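Local coordinates for surface antigen protein 2 (Candida albicans, PDB 4Y7S), which binds haem as a secreted CFEM haemophore and helps the fungus take iron from human haemoglobin, passing haem along a relay of related CFEM proteins, at the heme b/c site. Numbering follows the deposited sequence. Chains: chain A/B, Surface antigen protein 2.

The heme b/c site. Residues chain A 3-4, 6-7, 9, 11, 42, 44, 46-47, 49-50, 53-54, 88, 90-91; chain B 82-83. With HEB (heme b/c), chain C.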
loop_
_atom_site.group_PDB
_atom_site.type_symbol
_atom_site.label_atom_id
_atom_site.label_comp_id
_atom_site.label_asym_id
_atom_site.label_seq_id
_atom_site.Cartn_x
_atom_site.Cartn_y
_atom_site.Cartn_z
ATOM N N TYR A 3 8.741 6.398 18.192
ATOM C CA TYR A 3 9.427 7.173 17.157
ATOM C C TYR A 3 10.693 7.882 17.652
ATOM O O TYR A 3 11.374 8.550 16.865
ATOM C CB TYR A 3 8.457 8.217 16.570
ATOM C CG TYR A 3 7.168 7.604 16.027
ATOM C CD1 TYR A 3 7.148 6.886 14.835
ATOM C CD2 TYR A 3 5.971 7.736 16.721
ATOM C CE1 TYR A 3 5.978 6.321 14.357
ATOM C CE2 TYR A 3 4.792 7.176 16.246
ATOM C CZ TYR A 3 4.805 6.466 15.068
ATOM O OH TYR A 3 3.626 5.901 14.609
ATOM N N THR A 4 11.035 7.702 18.931
ATOM C CA THR A 4 12.219 8.339 19.505
ATOM C C THR A 4 13.506 7.574 19.197
ATOM O O THR A 4 14.601 8.044 19.525
ATOM C CB THR A 4 12.109 8.496 21.038
ATOM O OG1 THR A 4 12.091 7.202 21.665
ATOM C CG2 THR A 4 10.853 9.290 21.407
ATOM N N TYR A 6 14.287 7.283 16.289
ATOM C CA TYR A 6 14.654 7.941 15.034
ATOM C C TYR A 6 15.174 9.331 15.328
ATOM O O TYR A 6 14.895 9.885 16.391
ATOM C CB TYR A 6 13.463 8.013 14.075
ATOM C CG TYR A 6 12.930 6.646 13.707
ATOM C CD1 TYR A 6 13.718 5.731 13.023
ATOM C CD2 TYR A 6 11.641 6.269 14.046
ATOM C CE1 TYR A 6 13.233 4.462 12.708
ATOM C CE2 TYR A 6 11.152 5.013 13.729
ATOM C CZ TYR A 6 11.951 4.117 13.054
ATOM O OH TYR A 6 11.462 2.864 12.741
ATOM N N PRO A 7 15.967 9.890 14.404
ATOM C CA PRO A 7 16.374 11.292 14.561
ATOM C C PRO A 7 15.188 12.236 14.534
ATOM O O PRO A 7 14.225 11.977 13.806
ATOM C CB PRO A 7 17.306 11.544 13.374
ATOM C CG PRO A 7 17.015 10.461 12.409
ATOM C CD PRO A 7 16.552 9.282 13.201
ATOM N N VAL A 9 12.738 15.336 13.665
ATOM C CA VAL A 9 12.368 16.023 12.432
ATOM C C VAL A 9 11.568 17.304 12.791
ATOM O O VAL A 9 10.873 17.316 13.804
ATOM C CB VAL A 9 11.538 15.071 11.540
ATOM C CG1 VAL A 9 10.255 14.630 12.256
ATOM C CG2 VAL A 9 11.218 15.696 10.226
ATOM N N LYS A 11 8.505 19.625 13.038
ATOM C CA LYS A 11 7.092 19.224 12.990
ATOM C C LYS A 11 6.220 20.209 12.194
ATOM O O LYS A 11 5.045 20.420 12.509
ATOM C CB LYS A 11 6.564 19.039 14.406
ATOM C CG LYS A 11 7.163 17.821 15.085
ATOM C CD LYS A 11 6.893 17.826 16.569
ATOM C CE LYS A 11 7.416 16.559 17.213
ATOM N NZ LYS A 11 7.104 16.518 18.668
ATOM N N PRO A 42 -1.556 8.044 6.227
ATOM C CA PRO A 42 -1.680 8.168 7.685
ATOM C C PRO A 42 -0.573 9.041 8.295
ATOM O O PRO A 42 -0.394 9.023 9.505
ATOM C CB PRO A 42 -1.526 6.728 8.155
ATOM C CG PRO A 42 -0.538 6.132 7.131
ATOM C CD PRO A 42 -0.884 6.790 5.829
ATOM N N PRO A 44 1.609 12.344 9.486
ATOM C CA PRO A 44 1.658 13.796 9.617
ATOM C C PRO A 44 2.369 14.378 8.413
ATOM O O PRO A 44 3.343 13.783 7.954
ATOM C CB PRO A 44 2.460 14.016 10.908
ATOM C CG PRO A 44 2.354 12.748 11.649
ATOM C CD PRO A 44 2.295 11.669 10.602
ATOM N N TRP A 46 4.404 16.594 7.871
ATOM C CA TRP A 46 5.809 16.983 8.086
ATOM C C TRP A 46 6.711 15.771 8.299
ATOM O O TRP A 46 7.914 15.913 8.443
ATOM C CB TRP A 46 5.926 17.912 9.307
ATOM C CG TRP A 46 5.155 17.433 10.492
ATOM C CD1 TRP A 46 3.942 17.910 10.935
ATOM C CD2 TRP A 46 5.515 16.372 11.394
ATOM N NE1 TRP A 46 3.535 17.209 12.048
ATOM C CE2 TRP A 46 4.480 16.265 12.350
ATOM C CE3 TRP A 46 6.609 15.508 11.488
ATOM C CZ2 TRP A 46 4.511 15.325 13.384
ATOM C CZ3 TRP A 46 6.634 14.574 12.515
ATOM C CH2 TRP A 46 5.588 14.489 13.448
ATOM N N ASP A 47 6.134 14.578 8.313
ATOM C CA ASP A 47 6.844 13.382 8.732
ATOM C C ASP A 47 7.588 12.685 7.579
ATOM O O ASP A 47 7.034 11.861 6.865
ATOM C CB ASP A 47 5.835 12.447 9.375
ATOM C CG ASP A 47 6.459 11.231 9.998
ATOM O OD1 ASP A 47 7.654 10.910 9.779
ATOM O OD2 ASP A 47 5.704 10.586 10.732
ATOM N N GLY A 49 10.036 10.362 7.419
ATOM C CA GLY A 49 10.094 8.910 7.485
ATOM C C GLY A 49 8.808 8.238 7.059
ATOM O O GLY A 49 8.832 7.288 6.284
ATOM N N CYS A 50 7.673 8.732 7.551
ATOM C CA CYS A 50 6.398 8.156 7.144
ATOM C C CYS A 50 6.167 8.314 5.625
ATOM O O CYS A 50 5.772 7.370 4.948
ATOM C CB CYS A 50 5.259 8.801 7.927
ATOM S SG CYS A 50 3.648 8.066 7.627
ATOM N N VAL A 53 7.776 5.728 3.358
ATOM C CA VAL A 53 7.404 4.329 3.411
ATOM C C VAL A 53 5.955 4.033 3.017
ATOM O O VAL A 53 5.583 2.875 2.976
ATOM C CB VAL A 53 7.673 3.710 4.828
ATOM C CG1 VAL A 53 9.104 3.975 5.240
ATOM C CG2 VAL A 53 6.696 4.221 5.900
ATOM N N ILE A 54 5.126 5.045 2.767
ATOM C CA ILE A 54 3.745 4.764 2.373
ATOM C C ILE A 54 3.689 4.665 0.843
ATOM O O ILE A 54 3.828 5.683 0.165
ATOM C CB ILE A 54 2.750 5.842 2.862
ATOM C CG1 ILE A 54 2.809 6.004 4.391
ATOM C CG2 ILE A 54 1.331 5.488 2.413
ATOM C CD1 ILE A 54 2.445 4.729 5.169
ATOM N N ALA A 88 16.479 10.050 7.670
ATOM C CA ALA A 88 15.315 10.118 8.556
ATOM C C ALA A 88 15.208 8.880 9.441
ATOM O O ALA A 88 14.403 8.866 10.379
ATOM C CB ALA A 88 14.050 10.281 7.761
ATOM N N VAL A 90 14.859 5.568 8.092
ATOM C CA VAL A 90 14.146 4.487 7.443
ATOM C C VAL A 90 15.111 3.357 7.119
ATOM O O VAL A 90 16.287 3.592 6.841
ATOM C CB VAL A 90 13.457 4.955 6.144
ATOM C CG1 VAL A 90 12.653 3.835 5.548
ATOM C CG2 VAL A 90 12.553 6.131 6.410
ATOM N N TRP A 91 14.594 2.133 7.147
ATOM C CA TRP A 91 15.356 0.938 6.790
ATOM C C TRP A 91 15.551 0.792 5.284
ATOM O O TRP A 91 14.784 1.333 4.485
ATOM C CB TRP A 91 14.649 -0.308 7.334
ATOM C CG TRP A 91 13.209 -0.384 6.873
ATOM C CD1 TRP A 91 12.727 -1.017 5.758
ATOM C CD2 TRP A 91 12.077 0.226 7.508
ATOM N NE1 TRP A 91 11.364 -0.844 5.669
ATOM C CE2 TRP A 91 10.941 -0.088 6.733
ATOM C CE3 TRP A 91 11.913 1.003 8.664
ATOM C CZ2 TRP A 91 9.659 0.349 7.074
ATOM C CZ3 TRP A 91 10.638 1.432 9.006
ATOM C CH2 TRP A 91 9.529 1.107 8.209
ATOM N N VAL B 82 1.111 -1.454 12.661
ATOM C CA VAL B 82 0.484 -0.577 11.686
ATOM C C VAL B 82 1.516 -0.051 10.714
ATOM O O VAL B 82 1.306 -0.085 9.507
ATOM C CB VAL B 82 -0.245 0.596 12.384
ATOM C CG1 VAL B 82 -0.504 1.728 11.424
ATOM C CG2 VAL B 82 -1.553 0.104 13.022
ATOM N N GLY B 83 2.649 0.405 11.235
ATOM C CA GLY B 83 3.696 0.950 10.391
ATOM C C GLY B 83 4.216 -0.059 9.378
ATOM O O GLY B 83 4.412 0.274 8.219
HETATM FE FE HEB C . 6.108 8.919 12.062
HETATM C CHA HEB C . 5.728 11.130 14.667
HETATM C CHB HEB C . 9.533 9.258 12.336
HETATM C CHC HEB C . 6.589 6.112 10.112
HETATM C CHD HEB C . 2.790 8.140 12.154
HETATM N NA HEB C . 7.408 9.987 13.306
HETATM C C1A HEB C . 7.023 10.880 14.272
HETATM C C2A HEB C . 8.209 11.493 14.818
HETATM C C3A HEB C . 9.264 10.975 14.178
HETATM C C4A HEB C . 8.778 10.013 13.210
HETATM C CMA HEB C . 10.762 11.303 14.390
HETATM C CAA HEB C . 8.217 12.553 15.951
HETATM C CBA HEB C . 8.654 11.875 17.248
HETATM C CGA HEB C . 8.810 12.884 18.363
HETATM O O1A HEB C . 9.654 12.662 19.269
HETATM O O2A HEB C . 8.094 13.907 18.358
HETATM N NB HEB C . 7.708 7.885 11.431
HETATM C C1B HEB C . 9.043 8.229 11.555
HETATM C C2B HEB C . 9.829 7.330 10.729
HETATM C C3B HEB C . 8.983 6.489 10.131
HETATM C C4B HEB C . 7.668 6.818 10.552
HETATM C CMB HEB C . 11.358 7.365 10.561
HETATM C CAB HEB C . 9.230 5.326 9.152
HETATM C CBB HEB C . 10.407 4.726 9.048
HETATM N NC HEB C . 4.942 7.379 11.312
HETATM C C1C HEB C . 5.309 6.384 10.451
HETATM C C2C HEB C . 4.138 5.681 9.957
HETATM C C3C HEB C . 3.085 6.270 10.526
HETATM C C4C HEB C . 3.575 7.332 11.385
HETATM C CMC HEB C . 4.206 4.505 8.945
HETATM C CAC HEB C . 1.583 5.959 10.394
HETATM C CBC HEB C . 1.154 4.851 9.799
HETATM N ND HEB C . 4.525 9.500 13.256
HETATM C C1D HEB C . 3.215 9.103 13.036
HETATM C C2D HEB C . 2.336 9.898 13.855
HETATM C C3D HEB C . 3.255 10.820 14.648
HETATM C C4D HEB C . 4.589 10.510 14.205
HETATM C CMD HEB C . 0.800 9.802 13.926
HETATM C CAD HEB C . 2.843 11.906 15.658
HETATM C CBD HEB C . 2.754 11.389 17.084
HETATM C CGD HEB C . 2.037 12.432 17.910
HETATM O O1D HEB C . 1.743 13.550 17.384
HETATM O O2D HEB C . 1.752 12.135 19.103
#
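The haem pocket of this CFEM helical-basket protein is a slot between helix 48-53 with the loop before it and a lid from the N-terminal segment. On the helix side A:Asp47 is the axial ligand: its carboxylate OD2 lies 2.2 Å from HEB FE, which with the four pyrrole nitrogens is near square pyramidal. With A:Asp47 CG anti to its backbone N (chi1 -173°), the carboxylate faces the iron. A:Asp47 OD1 lies 3.1 Å from A:Cys50 N and accepts a nearly straight hydrogen bond (172° at H) from above the carboxylate plane. Together with the iron bond, this helix-capping bond should restrict the carboxylate's rotation and may help stabilise its negative charge. A:Cys50 SG, a disulfide sulfur, packs 3.4 Å from HEB C2C, while A:Pro44 CG rests over pyrrole D. A:Trp46 touches the methine HEB CHA by its CH2 tip, its indole held between A:Lys11 and A:Pro44. On the opposite face A:Tyr3 lies nearly parallel to the porphyrin, 17° from pyrrole D, with CE1 3.5 Å from HEB FE, capping the sixth position without coordinating. HEB CMB sits 3.6 Å from the A:Tyr6 ring centroid, over its face. The extended A:Lys11 brings NZ to propionate HEB O2A (2.8 Å), a salt bridge. Opposite the propionates, HEB CBC packs on A:Pro42 CG (3.4 Å) and HEB CBB against A:Trp91 CZ3 (3.3 Å). B:Gly83 of helix 72-88 borders HEB CMC, placing the site beside a subunit interface of the deposited assembly.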